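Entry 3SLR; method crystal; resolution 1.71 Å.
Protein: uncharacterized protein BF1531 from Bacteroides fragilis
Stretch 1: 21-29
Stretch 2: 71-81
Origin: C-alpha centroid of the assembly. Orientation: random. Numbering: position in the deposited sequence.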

# COMPACT_ATOMS: atom_id res chain seq x y z
N PRO A 21 16.61 15.38 -0.00
CA PRO A 21 17.02 14.92 1.33
C PRO A 21 17.53 13.49 1.27
O PRO A 21 16.90 12.64 0.63
CB PRO A 21 15.72 14.94 2.13
CG PRO A 21 14.75 15.73 1.32
CD PRO A 21 15.15 15.54 -0.10
N LYS A 22 18.64 13.21 1.96
CA LYS A 22 19.28 11.90 1.90
C LYS A 22 18.76 10.94 2.97
O LYS A 22 18.55 11.32 4.12
CB LYS A 22 20.80 12.08 2.04
CG LYS A 22 21.62 11.05 1.27
CD LYS A 22 22.28 10.02 2.18
CE LYS A 22 23.35 10.64 3.08
NZ LYS A 22 22.98 10.57 4.53
N LEU A 23 18.56 9.67 2.59
CA LEU A 23 18.20 8.63 3.56
C LEU A 23 19.08 7.42 3.32
O LEU A 23 19.32 7.04 2.18
CB LEU A 23 16.73 8.22 3.40
CG LEU A 23 15.65 9.23 3.77
CD1 LEU A 23 14.27 8.69 3.39
CD2 LEU A 23 15.73 9.50 5.25
N LYS A 24 19.59 6.84 4.40
CA LYS A 24 20.41 5.64 4.28
C LYS A 24 19.53 4.42 4.50
O LYS A 24 18.96 4.25 5.58
CB LYS A 24 21.56 5.67 5.29
CG LYS A 24 22.61 6.73 4.94
CD LYS A 24 23.36 7.21 6.18
CE LYS A 24 24.23 6.13 6.75
NZ LYS A 24 24.91 6.60 8.00
N VAL A 25 19.44 3.58 3.47
CA VAL A 25 18.58 2.39 3.50
C VAL A 25 19.42 1.13 3.33
O VAL A 25 20.14 0.97 2.34
CB VAL A 25 17.54 2.45 2.37
CG1 VAL A 25 16.67 1.18 2.35
CG2 VAL A 25 16.67 3.70 2.51
N ALA A 26 19.35 0.24 4.31
CA ALA A 26 19.98 -1.08 4.19
C ALA A 26 18.94 -2.11 3.71
O ALA A 26 17.79 -2.10 4.15
CB ALA A 26 20.56 -1.52 5.52
N LEU A 27 19.35 -2.97 2.79
CA LEU A 27 18.47 -4.04 2.31
C LEU A 27 19.19 -5.37 2.45
O LEU A 27 20.31 -5.54 1.95
CB LEU A 27 18.11 -3.79 0.85
CG LEU A 27 17.35 -4.90 0.13
CD1 LEU A 27 15.96 -5.11 0.74
CD2 LEU A 27 17.26 -4.58 -1.36
N LEU A 28 18.56 -6.31 3.15
CA LEU A 28 19.14 -7.63 3.37
C LEU A 28 18.08 -8.69 3.08
O LEU A 28 16.98 -8.64 3.64
CB LEU A 28 19.63 -7.77 4.81
CG LEU A 28 20.54 -6.67 5.37
CD1 LEU A 28 19.70 -5.54 5.95
CD2 LEU A 28 21.45 -7.22 6.43
N GLY A 29 18.40 -9.66 2.23
CA GLY A 29 17.43 -10.67 1.85
C GLY A 29 18.03 -12.05 1.69
O GLY A 29 19.25 -12.18 1.64
N ASP A 71 29.46 -5.08 8.38
CA ASP A 71 29.26 -3.95 7.48
C ASP A 71 27.90 -3.28 7.68
O ASP A 71 27.77 -2.07 7.48
CB ASP A 71 29.37 -4.39 6.02
CG ASP A 71 30.78 -4.76 5.62
OD1 ASP A 71 31.72 -4.39 6.36
OD2 ASP A 71 30.96 -5.41 4.57
N TYR A 72 26.90 -4.07 8.06
CA TYR A 72 25.56 -3.53 8.27
C TYR A 72 25.55 -2.45 9.36
O TYR A 72 25.05 -1.35 9.14
CB TYR A 72 24.58 -4.65 8.64
CG TYR A 72 23.30 -4.12 9.23
CD1 TYR A 72 22.33 -3.52 8.43
CD2 TYR A 72 23.06 -4.20 10.60
CE1 TYR A 72 21.15 -3.02 8.98
CE2 TYR A 72 21.89 -3.71 11.15
CZ TYR A 72 20.95 -3.13 10.34
OH TYR A 72 19.79 -2.65 10.90
N TYR A 73 26.10 -2.77 10.52
CA TYR A 73 26.15 -1.80 11.62
C TYR A 73 27.05 -0.62 11.31
O TYR A 73 26.76 0.52 11.72
CB TYR A 73 26.55 -2.47 12.93
CG TYR A 73 25.49 -3.39 13.46
CD1 TYR A 73 24.33 -2.88 14.04
CD2 TYR A 73 25.62 -4.76 13.36
CE1 TYR A 73 23.33 -3.72 14.51
CE2 TYR A 73 24.64 -5.61 13.83
CZ TYR A 73 23.50 -5.08 14.40
OH TYR A 73 22.52 -5.94 14.87
N GLN A 74 28.14 -0.87 10.60
CA GLN A 74 29.02 0.23 10.21
C GLN A 74 28.32 1.22 9.27
O GLN A 74 28.66 2.40 9.23
CB GLN A 74 30.31 -0.30 9.57
CG GLN A 74 31.03 -1.36 10.40
CD GLN A 74 31.54 -0.85 11.73
OE1 GLN A 74 31.30 0.30 12.11
NE2 GLN A 74 32.27 -1.70 12.45
N PHE A 75 27.32 0.74 8.54
CA PHE A 75 26.58 1.57 7.59
C PHE A 75 25.64 2.57 8.30
O PHE A 75 25.34 3.62 7.75
CB PHE A 75 25.78 0.69 6.61
CG PHE A 75 24.97 1.47 5.60
CD1 PHE A 75 25.60 2.27 4.66
CD2 PHE A 75 23.58 1.37 5.58
CE1 PHE A 75 24.86 2.99 3.74
CE2 PHE A 75 22.83 2.09 4.65
CZ PHE A 75 23.47 2.90 3.73
N GLU A 76 25.20 2.22 9.50
CA GLU A 76 24.30 3.06 10.30
C GLU A 76 23.07 3.52 9.51
O GLU A 76 22.86 4.72 9.29
CB GLU A 76 25.05 4.26 10.88
CG GLU A 76 26.14 3.87 11.87
CD GLU A 76 26.94 5.07 12.36
OE1 GLU A 76 26.83 6.16 11.76
OE2 GLU A 76 27.69 4.92 13.35
N PRO A 77 22.23 2.57 9.09
CA PRO A 77 21.10 2.93 8.23
C PRO A 77 20.01 3.70 8.96
O PRO A 77 19.82 3.54 10.17
CB PRO A 77 20.58 1.56 7.76
CG PRO A 77 20.96 0.62 8.87
CD PRO A 77 22.31 1.12 9.34
N ASP A 78 19.30 4.53 8.21
CA ASP A 78 18.07 5.17 8.68
C ASP A 78 16.90 4.18 8.61
O ASP A 78 16.02 4.20 9.47
CB ASP A 78 17.76 6.39 7.84
CG ASP A 78 18.82 7.46 7.95
OD1 ASP A 78 19.15 7.84 9.09
OD2 ASP A 78 19.32 7.92 6.90
N TYR A 79 16.92 3.33 7.59
CA TYR A 79 15.92 2.26 7.45
C TYR A 79 16.61 0.95 7.14
O TYR A 79 17.61 0.93 6.43
CB TYR A 79 14.93 2.59 6.33
CG TYR A 79 14.06 3.77 6.66
CD1 TYR A 79 14.48 5.06 6.39
CD2 TYR A 79 12.83 3.59 7.27
CE1 TYR A 79 13.69 6.15 6.71
CE2 TYR A 79 12.03 4.68 7.60
CZ TYR A 79 12.46 5.95 7.31
OH TYR A 79 11.67 7.03 7.64
N THR A 80 16.08 -0.13 7.69
CA THR A 80 16.59 -1.48 7.44
C THR A 80 15.45 -2.32 6.88
O THR A 80 14.47 -2.57 7.56
CB THR A 80 17.13 -2.13 8.74
OG1 THR A 80 18.28 -1.41 9.19
CG2 THR A 80 17.52 -3.58 8.50
N ILE A 81 15.58 -2.73 5.63
CA ILE A 81 14.57 -3.53 4.98
C ILE A 81 15.06 -4.97 4.96
O ILE A 81 16.13 -5.28 4.43
CB ILE A 81 14.33 -3.06 3.53
CG1 ILE A 81 13.93 -1.59 3.51
CG2 ILE A 81 13.28 -3.95 2.84
CD1 ILE A 81 13.94 -1.00 2.13

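The backbone rule here is a parallel strand pair with a helix laid back over one face. Strand 22-29 runs beside 79-81, axes 4.7 Å apart and 19° from parallel, while helix 71-75 runs nearly antiparallel to the first strand. Parallel pairing sets the hydrogen-bond ladder: Ala-26 lies between Tyr-79 and Ile-81, its N giving to Tyr-79 O (2.8 Å) and its O receiving from Ile-81 N (2.7 Å). The ladder extends through Tyr-79 N to Lys-24 O (3.0 Å) and Leu-28 N to Ile-81 O (2.9 Å).

Where the ladder begins, a side chain substitutes for backbone. Asp-78 OD2 accepts from Lys-24 N (2.7 Å, nearly linear), and Asp-78 N gives to Lys-24 O (2.7 Å), so one residue serves both polar backbone atoms of Lys-24.

The side chain of Lys-24 reaches toward the backbone at Phe-75 and Glu-76. Its NZ makes a weak hydrogen bond to Glu-76 O (3.1 Å); Glu-76, with positive phi, is where the chain leaves helical geometry. The aliphatic part of Lys-24 covers the Phe-75 ring, with Lys-24 CE over one face and Lys-24 CB 3.7 Å from Phe-75 CZ. Lys-24 NZ also lies 4.2 Å from Glu-76 OE1, oppositely charged but beyond salt-bridge range.

Apolar packing differs by face. On the helix-covered face, the methyl of Ala-26 packs against the helix side: its CB lies 3.8 Å from both Tyr-72 CE1, at the ring edge, and Pro-77 CB. Leu-28 CD1 approaches Tyr-72 CD1 (4.1 Å). Tyr-72 OH and Thr-80 OG1, 2.6 Å apart, share a hydrogen bond, pairing two buried hydroxyls and tying helix to strand. On the other face, branched residues interdigitate: Val-25 CG1 meets Ile-81 CD1 at 3.5 Å, and Leu-27 CD1 meets Ile-81 CG2 at 3.6 Å.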